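Local coordinates for protein probable transcriptional regulator (Pseudomonas aeruginosa, PDB 2ESN) that probably regulates transcription as a LysR-type factor, binding DNA through a helix-turn-helix domain and probably sensing a small effector through a periplasmic-binding-protein-like domain, at residues Asp109-Phe113 with Pro234-Ala238; Asp176-Ala182 with Leu249-His255; Ile216-Leu220 with Phe273-Pro277. All blocks are in the same frame, centred on the assembly; numbering follows the deposited sequence.

Contact 1 of 3, residues Asp109-Phe113 with Pro234-Ala238; sequences DYTAF and PTVLA
The carboxylate of Asp-109 accepts hydrogen bonds from backbone N-H groups in the first turn of helix 236-244. Val-236 N gives its hydrogen to Asp-109 OD1 at 3.2 Å, on the syn side and 25° out of the carboxylate plane. Leu-237 N is hydrogen-bonded to Asp-109 OD2, but the place of OD2 is less certain in the model. CG of Asp-109 lies between its own backbone N and carbonyl carbon (chi1 89°), which turns the carboxylate to the neighbouring helix. The positive end of that helix dipole would probably stabilise the negative charge. A water adds a bridge between the two segments. It accepts from Asp-109 N at 2.9 Å and donates to Pro-234 O at 2.8 Å. Both helices begin here, in the LysR substrate-binding domain, which has the fold of the periplasmic binding proteins. Apolar contacts extend along the helices. Tyr-110 CB meets Val-236 CG2 at 3.8 Å, and that methyl lies oblique to the tyrosine ring. Tyr-110 OH is hydrogen-bonded to Tyr-278 OH. Leu-237 crosses Phe-113 at about a right angle. Its CD2 lies over one face of the ring, while CD1 reaches Phe-113 CB at 4.1 Å. Phe-113 also meets Phe-241 of the second subunit edge-to-face.

Contact 2 of 3, residues Asp176-Ala182 with Leu249-His255; sequences DRYVVVA and LLTAPRH
Strands 178-182 and 249-253 pair antiparallel within the mixed sheet of the LysR substrate-binding domain, which has the periplasmic-binding-protein fold. Val-179 with Ala-252 and Val-181 with Leu-250 are hydrogen-bonded pairs. Ala-252 N reaches Val-179 O at 2.8 Å. Where the second strand turns into helix 254-264, Arg-254 N still bonds to Arg-177 O, and side chains join in. Asp-176 extends its CG anti to the backbone N (chi1 -166°), which carries OD2 to the helix start. OD2 accepts a hydrogen bond from His-255 N at 2.9 Å through its syn lone pair, and Tyr-278 OH is also hydrogen-bonded to it. Tyr-178 lies alongside Pro-253. The proline N sits over one ring face, offset to the rim, and Thr-251 O comes in at the ring edge. Tyr-178 OH is hydrogen-bonded to Tyr-157 OH. Arg-177 and Arg-254 run side by side in the same direction, both extended from CG to NE. Their guanidinium groups stack with planes 28° apart and centres 4.2 Å apart, though two like charges meet here. Arg-254 CD sits 3.3 Å above the guanidinium plane of Arg-177. A water in the plane of the Arg-254 guanidinium accepts from its NH2 at 3.2 Å and donates to Asp-176 OD1 at 2.6 Å.

Contact 3 of 3, residues Ile216-Leu220 with Phe273-Pro277; sequences IDRLL and FDIPP
Leu-219 and Ile-275 touch where helix 215-221 packs on the loop that leads into strand 278-285. The contact is helix-on-loop packing within the periplasmic-binding-protein-like effector domain of the LysR family. No hydrogen bond crosses it. Leu-219 CB points from the helix toward the loop. CG stands anti to the backbone N (chi1 -179°), which carries both methyls to the loop. CG itself lies 4.0 Å from Asp-274 O. At the tip the two methyls part. CD1 goes to Ile-275, with CG2 of that residue at 3.5 Å and its CB and CG1 only slightly farther. Pro-276 CD is a more distant neighbour of CD1. CD2 turns to Phe-273 and meets the ring atom CD1 at 4.0 Å, in an oblique approach. Asp-274 O lies 3.6 Å from Leu-219 CD1 and 3.7 Å from Leu-219 CD2, near both methyls.

Ile-216, one helical turn earlier, also sends out two branches. Its CD1 meets Ile-275 CG2 at 4.1 Å, and the two side chains cross at about a right angle. Its CG2 touches Phe-273 CZ at 3.8 Å. Tyr-198 lies nearby. It meets the ring of Phe-273 edge-to-face and packs against both Ile-216 and Leu-220. Ile-216 and Ile-275 also pack on Thr-251 and Tyr-178 of the sheet. Leu-220 completes the contact with a CH-pi interaction. Its CD2 stands over the centre of the Phe-273 ring, 3.7 Å from the centroid and 7° off the ring normal.

All three contacts lie in the substrate-binding domain, and their segments alternate along the chain. Contact 2 is the middle one. Its centre is 13 Å from that of contact 1 and 11 Å from that of contact 3. Toward contact 1, Phe-113 CE2 packs on His-255 CD2 at 3.4 Å, and Tyr-110 CZ lies 3.5 Å from Pro-253 CB. Toward contact 3, Thr-251 CG2 meets Ile-275 CD1 at 3.8 Å, and Asp-176 O lies 3.6 Å from Pro-277 CB. Contacts 1 and 3 do not touch; their nearest atoms are about 10 Å apart. Both reach the second subunit, whereas contact 2 meets no other chain of the assembly.

Contact 1 of 3, residues Asp109-Phe113 with Pro234-Ala238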
# COMPACT_ATOMS: atom_id res chain seq x y z
N ASP C 109 -0.94 -12.06 21.59
CA ASP C 109 -0.75 -13.31 22.29
C ASP C 109 -1.62 -13.33 23.56
O ASP C 109 -2.22 -14.33 23.86
CB ASP C 109 0.73 -13.61 22.54
CG ASP C 109 1.23 -13.05 23.85
OD1 ASP C 109 0.90 -11.87 24.13
OD2 ASP C 109 1.88 -13.81 24.59
N TYR C 110 -1.75 -12.23 24.27
CA TYR C 110 -2.56 -12.28 25.49
C TYR C 110 -4.03 -12.57 25.22
O TYR C 110 -4.61 -13.38 25.90
CB TYR C 110 -2.39 -11.04 26.40
CG TYR C 110 -3.30 -11.15 27.57
CD1 TYR C 110 -3.22 -12.22 28.41
CD2 TYR C 110 -4.25 -10.18 27.85
CE1 TYR C 110 -4.05 -12.39 29.50
CE2 TYR C 110 -5.10 -10.33 28.95
CZ TYR C 110 -5.00 -11.47 29.75
OH TYR C 110 -5.86 -11.70 30.82
N THR C 111 -4.64 -11.91 24.25
CA THR C 111 -6.06 -12.05 24.03
C THR C 111 -6.34 -13.40 23.34
O THR C 111 -7.37 -14.01 23.56
CB THR C 111 -6.66 -10.81 23.25
OG1 THR C 111 -5.93 -10.60 22.03
CG2 THR C 111 -6.67 -9.51 24.10
N ALA C 112 -5.44 -13.87 22.52
CA ALA C 112 -5.57 -15.24 21.97
C ALA C 112 -5.57 -16.27 23.12
O ALA C 112 -6.42 -17.17 23.19
CB ALA C 112 -4.43 -15.52 20.96
N PHE C 113 -4.63 -16.09 24.05
CA PHE C 113 -4.57 -16.92 25.23
C PHE C 113 -5.83 -16.87 26.06
O PHE C 113 -6.27 -17.94 26.58
CB PHE C 113 -3.33 -16.55 26.09
CG PHE C 113 -3.45 -16.96 27.55
CD1 PHE C 113 -3.11 -18.23 27.98
CD2 PHE C 113 -3.94 -16.07 28.49
CE1 PHE C 113 -3.22 -18.56 29.34
CE2 PHE C 113 -4.07 -16.40 29.81
CZ PHE C 113 -3.69 -17.66 30.25
N PRO C 234 6.48 -7.92 22.50
CA PRO C 234 5.05 -7.85 22.24
C PRO C 234 4.25 -8.97 22.92
O PRO C 234 3.00 -8.92 22.93
CB PRO C 234 4.98 -7.98 20.69
CG PRO C 234 6.39 -8.21 20.22
CD PRO C 234 7.23 -8.52 21.37
N THR C 235 4.94 -9.98 23.46
CA THR C 235 4.32 -11.22 24.00
C THR C 235 4.37 -11.21 25.55
O THR C 235 5.48 -11.29 26.10
CB THR C 235 5.29 -12.43 23.83
OG1 THR C 235 6.24 -12.27 22.77
CG2 THR C 235 4.67 -13.73 23.90
N VAL C 236 3.21 -11.25 26.21
CA VAL C 236 3.06 -11.48 27.66
C VAL C 236 3.58 -12.85 28.08
O VAL C 236 4.29 -12.99 29.09
CB VAL C 236 1.59 -11.35 28.11
CG1 VAL C 236 1.48 -11.29 29.65
CG2 VAL C 236 1.07 -10.11 27.64
N LEU C 237 3.29 -13.89 27.28
CA LEU C 237 3.59 -15.21 27.74
C LEU C 237 5.09 -15.47 27.69
O LEU C 237 5.62 -16.02 28.64
CB LEU C 237 2.75 -16.30 27.02
CG LEU C 237 1.23 -16.29 27.15
CD1 LEU C 237 0.64 -17.53 26.34
CD2 LEU C 237 0.73 -16.26 28.61
N ALA C 238 5.78 -15.05 26.64
CA ALA C 238 7.23 -15.13 26.67
C ALA C 238 7.79 -14.23 27.79
O ALA C 238 8.81 -14.57 28.37
CB ALA C 238 7.84 -14.77 25.33
O HOH W 1 1.15 -10.08 21.10

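Contact 2 of 3, residues Asp176-Ala182 with Leu249-His255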
# COMPACT_ATOMS: atom_id res chain seq x y z
N ASP C 176 -10.35 -8.21 34.49
CA ASP C 176 -9.22 -8.75 35.27
C ASP C 176 -8.38 -7.57 35.82
O ASP C 176 -8.69 -6.40 35.57
CB ASP C 176 -8.35 -9.66 34.36
CG ASP C 176 -7.32 -10.56 35.11
OD1 ASP C 176 -7.54 -11.09 36.24
OD2 ASP C 176 -6.29 -10.81 34.46
N ARG C 177 -7.32 -7.87 36.56
CA ARG C 177 -6.39 -6.85 37.01
C ARG C 177 -4.93 -7.20 36.66
O ARG C 177 -4.61 -8.36 36.29
CB ARG C 177 -6.57 -6.64 38.51
CG ARG C 177 -6.45 -7.94 39.34
CD ARG C 177 -6.77 -7.65 40.82
NE ARG C 177 -6.08 -8.61 41.71
CZ ARG C 177 -6.57 -9.79 42.11
NH1 ARG C 177 -7.77 -10.22 41.71
NH2 ARG C 177 -5.83 -10.56 42.90
N TYR C 178 -4.08 -6.19 36.74
CA TYR C 178 -2.62 -6.35 36.64
C TYR C 178 -1.99 -6.68 37.99
O TYR C 178 -2.49 -6.24 39.04
CB TYR C 178 -1.96 -5.09 36.13
CG TYR C 178 -2.00 -4.97 34.63
CD1 TYR C 178 -3.20 -4.71 33.97
CD2 TYR C 178 -0.84 -5.11 33.85
CE1 TYR C 178 -3.27 -4.63 32.56
CE2 TYR C 178 -0.87 -4.99 32.46
CZ TYR C 178 -2.09 -4.76 31.82
OH TYR C 178 -2.16 -4.67 30.45
N VAL C 179 -0.91 -7.48 37.95
CA VAL C 179 -0.13 -7.76 39.11
C VAL C 179 1.35 -7.62 38.70
O VAL C 179 1.62 -7.50 37.54
CB VAL C 179 -0.42 -9.17 39.69
CG1 VAL C 179 -1.82 -9.25 40.27
CG2 VAL C 179 -0.15 -10.33 38.65
N VAL C 180 2.24 -7.56 39.69
CA VAL C 180 3.70 -7.47 39.55
C VAL C 180 4.16 -8.90 39.79
O VAL C 180 3.77 -9.55 40.76
CB VAL C 180 4.33 -6.51 40.59
CG1 VAL C 180 5.87 -6.52 40.50
CG2 VAL C 180 3.83 -5.08 40.30
N VAL C 181 5.00 -9.35 38.85
CA VAL C 181 5.52 -10.66 38.79
C VAL C 181 7.03 -10.55 38.92
O VAL C 181 7.61 -9.64 38.34
CB VAL C 181 5.15 -11.23 37.37
CG1 VAL C 181 5.95 -12.42 37.04
CG2 VAL C 181 3.59 -11.47 37.24
N ALA C 182 7.65 -11.43 39.73
CA ALA C 182 9.11 -11.58 39.81
C ALA C 182 9.40 -13.04 39.82
O ALA C 182 8.51 -13.82 40.11
CB ALA C 182 9.63 -11.00 41.09
N LEU C 249 11.33 -7.21 36.83
CA LEU C 249 9.95 -7.23 37.19
C LEU C 249 9.05 -7.04 35.95
O LEU C 249 9.46 -6.38 34.98
CB LEU C 249 9.71 -6.13 38.22
CG LEU C 249 10.53 -6.24 39.54
CD1 LEU C 249 10.05 -5.20 40.52
CD2 LEU C 249 10.34 -7.63 40.15
N LEU C 250 7.84 -7.60 35.99
CA LEU C 250 6.92 -7.50 34.89
C LEU C 250 5.57 -7.18 35.48
O LEU C 250 5.17 -7.80 36.45
CB LEU C 250 6.87 -8.82 34.08
CG LEU C 250 5.66 -9.01 33.11
CD1 LEU C 250 5.82 -8.10 31.86
CD2 LEU C 250 5.53 -10.48 32.67
N THR C 251 4.86 -6.22 34.91
CA THR C 251 3.52 -5.86 35.45
C THR C 251 2.51 -6.32 34.38
O THR C 251 2.50 -5.77 33.27
CB THR C 251 3.41 -4.34 35.74
OG1 THR C 251 4.61 -3.92 36.46
CG2 THR C 251 2.06 -4.03 36.49
N ALA C 252 1.74 -7.38 34.70
CA ALA C 252 1.10 -8.22 33.68
C ALA C 252 -0.31 -8.55 34.13
O ALA C 252 -0.57 -8.58 35.32
CB ALA C 252 1.83 -9.59 33.57
N PRO C 253 -1.18 -8.88 33.17
CA PRO C 253 -2.44 -9.45 33.51
C PRO C 253 -2.33 -10.66 34.42
O PRO C 253 -1.58 -11.62 34.13
CB PRO C 253 -3.05 -9.84 32.15
CG PRO C 253 -2.30 -8.92 31.12
CD PRO C 253 -0.95 -8.74 31.71
N ARG C 254 -3.12 -10.61 35.49
CA ARG C 254 -3.20 -11.69 36.48
C ARG C 254 -3.64 -13.06 35.91
O ARG C 254 -3.06 -14.13 36.21
CB ARG C 254 -4.03 -11.25 37.69
CG ARG C 254 -3.99 -12.28 38.87
CD ARG C 254 -5.02 -11.87 39.94
NE ARG C 254 -5.04 -12.77 41.12
CZ ARG C 254 -5.86 -13.83 41.32
NH1 ARG C 254 -5.77 -14.55 42.44
NH2 ARG C 254 -6.76 -14.25 40.42
N HIS C 255 -4.61 -13.05 35.01
CA HIS C 255 -5.06 -14.28 34.41
C HIS C 255 -3.89 -14.99 33.77
O HIS C 255 -3.79 -16.18 33.89
CB HIS C 255 -6.12 -13.96 33.32
CG HIS C 255 -6.81 -15.18 32.76
ND1 HIS C 255 -7.54 -16.06 33.54
CD2 HIS C 255 -6.93 -15.62 31.48
CE1 HIS C 255 -8.07 -17.00 32.77
NE2 HIS C 255 -7.70 -16.76 31.52
O HOH W 2 -6.93 -13.37 37.36

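Contact 3 of 3, residues Ile216-Leu220 with Phe273-Pro277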
# COMPACT_ATOMS: atom_id res chain seq x y z
N ILE C 216 1.53 0.58 31.53
CA ILE C 216 1.94 0.99 32.88
C ILE C 216 2.83 2.24 32.89
O ILE C 216 2.84 2.98 33.87
CB ILE C 216 2.63 -0.20 33.60
CG1 ILE C 216 1.73 -1.44 33.51
CG2 ILE C 216 3.02 0.16 35.05
CD1 ILE C 216 0.39 -1.34 34.29
N ASP C 217 3.63 2.44 31.84
CA ASP C 217 4.53 3.60 31.78
C ASP C 217 3.72 4.87 31.65
O ASP C 217 4.00 5.85 32.33
CB ASP C 217 5.49 3.49 30.59
CG ASP C 217 6.49 2.39 30.76
OD1 ASP C 217 6.55 1.52 29.85
OD2 ASP C 217 7.19 2.33 31.81
N ARG C 218 2.78 4.84 30.72
CA ARG C 218 1.74 5.86 30.58
C ARG C 218 1.14 6.15 31.96
O ARG C 218 1.28 7.27 32.46
CB ARG C 218 0.68 5.37 29.58
CG ARG C 218 0.74 6.02 28.16
CD ARG C 218 0.03 5.17 27.05
NE ARG C 218 1.06 4.37 26.41
CZ ARG C 218 1.05 3.04 26.19
NH1 ARG C 218 -0.00 2.27 26.44
NH2 ARG C 218 2.14 2.52 25.62
N LEU C 219 0.51 5.14 32.59
CA LEU C 219 -0.01 5.25 33.96
C LEU C 219 0.95 5.83 35.02
O LEU C 219 0.53 6.65 35.85
CB LEU C 219 -0.57 3.89 34.45
CG LEU C 219 -1.21 3.65 35.84
CD1 LEU C 219 -1.50 2.20 36.08
CD2 LEU C 219 -0.29 4.01 36.95
N LEU C 220 2.22 5.38 35.04
CA LEU C 220 3.16 5.75 36.11
C LEU C 220 3.59 7.20 35.93
O LEU C 220 3.80 7.92 36.90
CB LEU C 220 4.42 4.88 36.09
CG LEU C 220 4.39 3.49 36.76
CD1 LEU C 220 5.69 2.75 36.47
CD2 LEU C 220 4.19 3.68 38.26
N PHE C 273 1.09 0.56 43.50
CA PHE C 273 0.46 1.80 43.05
C PHE C 273 -0.89 1.40 42.46
O PHE C 273 -1.17 0.20 42.29
CB PHE C 273 1.34 2.55 42.03
CG PHE C 273 1.89 1.68 40.94
CD1 PHE C 273 1.25 1.61 39.70
CD2 PHE C 273 3.06 0.96 41.13
CE1 PHE C 273 1.76 0.78 38.67
CE2 PHE C 273 3.58 0.13 40.09
CZ PHE C 273 2.93 0.03 38.88
N ASP C 274 -1.72 2.39 42.15
CA ASP C 274 -3.09 2.12 41.72
C ASP C 274 -3.07 1.83 40.23
O ASP C 274 -2.56 2.64 39.47
CB ASP C 274 -4.03 3.34 41.97
CG ASP C 274 -4.14 3.72 43.45
OD1 ASP C 274 -4.03 2.81 44.32
OD2 ASP C 274 -4.35 4.94 43.74
N ILE C 275 -3.67 0.71 39.82
CA ILE C 275 -3.91 0.44 38.39
C ILE C 275 -5.36 0.09 38.21
O ILE C 275 -5.84 -0.80 38.88
CB ILE C 275 -3.06 -0.78 37.88
CG1 ILE C 275 -1.59 -0.67 38.29
CG2 ILE C 275 -3.17 -0.88 36.36
CD1 ILE C 275 -0.75 -2.07 38.21
N PRO C 276 -6.10 0.82 37.35
CA PRO C 276 -7.46 0.33 37.02
C PRO C 276 -7.52 -1.13 36.52
O PRO C 276 -6.61 -1.57 35.80
CB PRO C 276 -7.93 1.27 35.90
CG PRO C 276 -6.88 2.37 35.73
CD PRO C 276 -5.78 2.14 36.74
N PRO C 277 -8.59 -1.86 36.89
CA PRO C 277 -8.90 -3.16 36.37
C PRO C 277 -8.99 -2.93 34.89
O PRO C 277 -9.25 -1.80 34.47
CB PRO C 277 -10.31 -3.46 36.93
CG PRO C 277 -10.35 -2.66 38.24
CD PRO C 277 -9.62 -1.38 37.84